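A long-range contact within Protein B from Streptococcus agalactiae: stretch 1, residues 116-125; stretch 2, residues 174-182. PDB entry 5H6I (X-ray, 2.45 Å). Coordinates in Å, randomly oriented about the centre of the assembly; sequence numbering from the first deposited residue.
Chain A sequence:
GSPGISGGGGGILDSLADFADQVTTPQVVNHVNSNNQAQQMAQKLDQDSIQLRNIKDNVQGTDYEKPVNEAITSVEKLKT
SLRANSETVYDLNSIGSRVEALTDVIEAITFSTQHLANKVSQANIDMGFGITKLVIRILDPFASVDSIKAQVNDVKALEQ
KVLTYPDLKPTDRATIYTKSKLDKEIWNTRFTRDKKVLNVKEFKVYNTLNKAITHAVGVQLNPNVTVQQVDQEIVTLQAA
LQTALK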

# COMPACT_ATOMS: atom_id res chain seq x y z
N LEU A 116 7.02 8.67 -1.88
CA LEU A 116 6.66 8.97 -3.26
C LEU A 116 5.29 9.64 -3.39
O LEU A 116 4.79 9.77 -4.51
CB LEU A 116 6.69 7.70 -4.11
CG LEU A 116 8.02 6.94 -4.15
CD1 LEU A 116 7.95 5.79 -5.14
CD2 LEU A 116 9.17 7.88 -4.49
N ALA A 117 4.69 10.09 -2.29
CA ALA A 117 3.35 10.66 -2.36
C ALA A 117 3.34 12.00 -3.08
O ALA A 117 2.33 12.37 -3.70
CB ALA A 117 2.76 10.80 -0.96
N ASN A 118 4.43 12.76 -3.02
CA ASN A 118 4.52 14.06 -3.66
C ASN A 118 5.08 14.00 -5.07
O ASN A 118 5.21 15.05 -5.71
CB ASN A 118 5.38 15.01 -2.81
CG ASN A 118 4.86 15.16 -1.40
OD1 ASN A 118 3.67 14.98 -1.14
ND2 ASN A 118 5.75 15.50 -0.48
N LYS A 119 5.40 12.82 -5.57
CA LYS A 119 6.01 12.70 -6.88
C LYS A 119 4.97 12.79 -7.99
O LYS A 119 3.76 12.68 -7.76
CB LYS A 119 6.77 11.37 -7.00
CG LYS A 119 8.00 11.28 -6.12
CD LYS A 119 9.02 12.33 -6.50
CE LYS A 119 10.25 12.24 -5.61
NZ LYS A 119 11.24 13.31 -5.93
N VAL A 120 5.45 13.01 -9.21
CA VAL A 120 4.60 12.96 -10.39
C VAL A 120 4.14 11.53 -10.60
O VAL A 120 4.69 10.60 -9.99
CB VAL A 120 5.32 13.51 -11.64
CG1 VAL A 120 5.53 15.01 -11.52
CG2 VAL A 120 6.65 12.79 -11.83
N SER A 121 3.15 11.33 -11.46
CA SER A 121 2.54 10.01 -11.61
C SER A 121 3.54 8.96 -12.09
O SER A 121 3.39 7.78 -11.77
CB SER A 121 1.36 10.09 -12.58
OG SER A 121 0.39 11.03 -12.14
N GLN A 122 4.57 9.38 -12.82
CA GLN A 122 5.48 8.41 -13.43
C GLN A 122 6.29 7.65 -12.39
O GLN A 122 6.68 6.50 -12.64
CB GLN A 122 6.42 9.12 -14.41
CG GLN A 122 7.06 8.19 -15.43
CD GLN A 122 6.02 7.46 -16.26
OE1 GLN A 122 5.04 8.05 -16.71
NE2 GLN A 122 6.23 6.16 -16.45
N ALA A 123 6.54 8.24 -11.23
CA ALA A 123 7.35 7.57 -10.21
C ALA A 123 6.65 6.31 -9.71
O ALA A 123 7.25 5.23 -9.67
CB ALA A 123 7.64 8.53 -9.05
N ASN A 124 5.38 6.43 -9.31
CA ASN A 124 4.64 5.27 -8.85
C ASN A 124 4.30 4.33 -10.00
O ASN A 124 4.22 3.11 -9.79
CB ASN A 124 3.38 5.70 -8.12
CG ASN A 124 3.63 6.06 -6.67
OD1 ASN A 124 4.27 5.31 -5.93
ND2 ASN A 124 3.14 7.22 -6.25
N ILE A 125 4.10 4.87 -11.20
CA ILE A 125 3.81 4.03 -12.35
C ILE A 125 5.01 3.15 -12.69
O ILE A 125 4.88 1.93 -12.88
CB ILE A 125 3.39 4.89 -13.56
CG1 ILE A 125 1.94 5.36 -13.41
CG2 ILE A 125 3.57 4.12 -14.86
CD1 ILE A 125 1.45 6.18 -14.58
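Stretch 2 174-182: ATIYTKSKL

Stretch 2 lies on stretch 1 as a turn leading into a helix, and the two run in opposite senses: Ala117 pairs with Tyr177 (CA to CA 5.2 Å), whereas Ser121, further along, pairs with the earlier Thr175 (CA to CA 6.9 Å). Stretch 1 opens with a type I turn from Leu116 to Lys119, closed by Lys119 N to Leu116 O at 3.3 Å, and ends in a helix that includes Asn124. In stretch 2, Ile176 to Thr178 have helical phi/psi without the regular bonds, and the chain runs on as a helix. No direct hydrogen bond crosses the contact, which buries 323 Å² in all.

Tyr177 is the residue most covered by the other stretch (73 Å²). Its CA-to-CB bond points toward stretch 1, and chi1 at -48° (m) with chi2 at -86° lays the ring against the helix, so that Asn124 ND2 sits over one face, 3.3 Å from Tyr177 CD2. Asn124 (chi1 -83°, m) also points toward stretch 2; its OD1 is hydrogen-bonded elsewhere in the structure, as is Tyr177 OH. Thr175, with chi1 at 67° (p), presents its methyl to Ser121: Thr175 CG2 lies 3.4 Å from Ser121 OG. The same rotamer turns Thr175 OG1 forward along its own chain, where Thr175 OG1 and Thr178 OG1 share a hydrogen bond at 3.1 Å; either could be the donor.

Thr178 (chi1 -48°, m) brings OG1 to 4.0 Å from Ala117 O, too far for a direct bond. A water bridges this gap, donating to Ala117 O at 2.8 Å and to Asn118 OD1 at 3.3 Å, and lying 3.0 Å from Thr178 OG1. Lys181 folds back through m, m, t, m torsions instead of extending; its NZ comes to rest 3.4 Å from Ala117 CB and 2.8 Å from Tyr177 O, the latter at an angle too poor for a hydrogen bond.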

# COMPACT_ATOMS: atom_id res chain seq x y z
N ALA A 174 -3.96 16.88 -8.93
CA ALA A 174 -3.69 15.98 -7.82
C ALA A 174 -3.82 14.53 -8.25
O ALA A 174 -4.75 14.16 -8.98
CB ALA A 174 -4.64 16.27 -6.65
N THR A 175 -2.87 13.71 -7.82
CA THR A 175 -2.92 12.27 -8.06
C THR A 175 -3.64 11.57 -6.91
O THR A 175 -3.91 12.16 -5.86
CB THR A 175 -1.52 11.71 -8.25
OG1 THR A 175 -0.80 11.79 -7.01
CG2 THR A 175 -0.76 12.48 -9.32
N ILE A 176 -3.93 10.28 -7.12
CA ILE A 176 -4.59 9.50 -6.08
C ILE A 176 -3.72 9.42 -4.83
O ILE A 176 -4.23 9.35 -3.71
CB ILE A 176 -4.97 8.11 -6.61
CG1 ILE A 176 -5.69 7.29 -5.54
CG2 ILE A 176 -3.74 7.38 -7.14
CD1 ILE A 176 -6.28 5.99 -6.04
N TYR A 177 -2.40 9.44 -5.01
CA TYR A 177 -1.50 9.44 -3.86
C TYR A 177 -1.56 10.76 -3.10
O TYR A 177 -1.38 10.78 -1.88
CB TYR A 177 -0.07 9.15 -4.32
CG TYR A 177 0.02 7.96 -5.25
CD1 TYR A 177 0.13 6.67 -4.75
CD2 TYR A 177 -0.02 8.12 -6.63
CE1 TYR A 177 0.20 5.57 -5.59
CE2 TYR A 177 0.05 7.03 -7.48
CZ TYR A 177 0.16 5.76 -6.95
OH TYR A 177 0.23 4.68 -7.80
N THR A 178 -1.81 11.87 -3.81
CA THR A 178 -2.00 13.15 -3.13
C THR A 178 -3.24 13.13 -2.25
O THR A 178 -3.23 13.67 -1.14
CB THR A 178 -2.09 14.28 -4.15
OG1 THR A 178 -1.01 14.16 -5.10
CG2 THR A 178 -2.01 15.63 -3.47
N LYS A 179 -4.31 12.50 -2.73
CA LYS A 179 -5.56 12.42 -1.98
C LYS A 179 -5.53 11.36 -0.88
O LYS A 179 -6.53 11.21 -0.17
CB LYS A 179 -6.72 12.14 -2.94
CG LYS A 179 -6.95 13.24 -3.95
CD LYS A 179 -7.95 12.82 -5.01
CE LYS A 179 -8.31 13.98 -5.92
NZ LYS A 179 -9.29 13.58 -6.97
N SER A 180 -4.42 10.64 -0.72
CA SER A 180 -4.33 9.67 0.36
C SER A 180 -4.37 10.36 1.72
O SER A 180 -4.93 9.82 2.68
CB SER A 180 -3.05 8.84 0.21
OG SER A 180 -2.96 7.86 1.23
N LYS A 181 -3.78 11.55 1.82
CA LYS A 181 -3.80 12.29 3.07
C LYS A 181 -5.20 12.80 3.38
O LYS A 181 -5.64 12.77 4.54
CB LYS A 181 -2.80 13.45 3.03
CG LYS A 181 -1.51 13.13 2.30
CD LYS A 181 -0.78 11.96 2.94
CE LYS A 181 0.30 11.41 2.01
NZ LYS A 181 -0.24 11.17 0.64
N LEU A 182 -5.91 13.29 2.36
CA LEU A 182 -7.30 13.70 2.56
C LEU A 182 -8.17 12.51 2.92
O LEU A 182 -9.07 12.62 3.77
CB LEU A 182 -7.82 14.39 1.29
CG LEU A 182 -9.33 14.56 1.07
CD1 LEU A 182 -9.99 15.29 2.24
CD2 LEU A 182 -9.59 15.29 -0.24
O HOH W 1 1.21 14.88 -3.28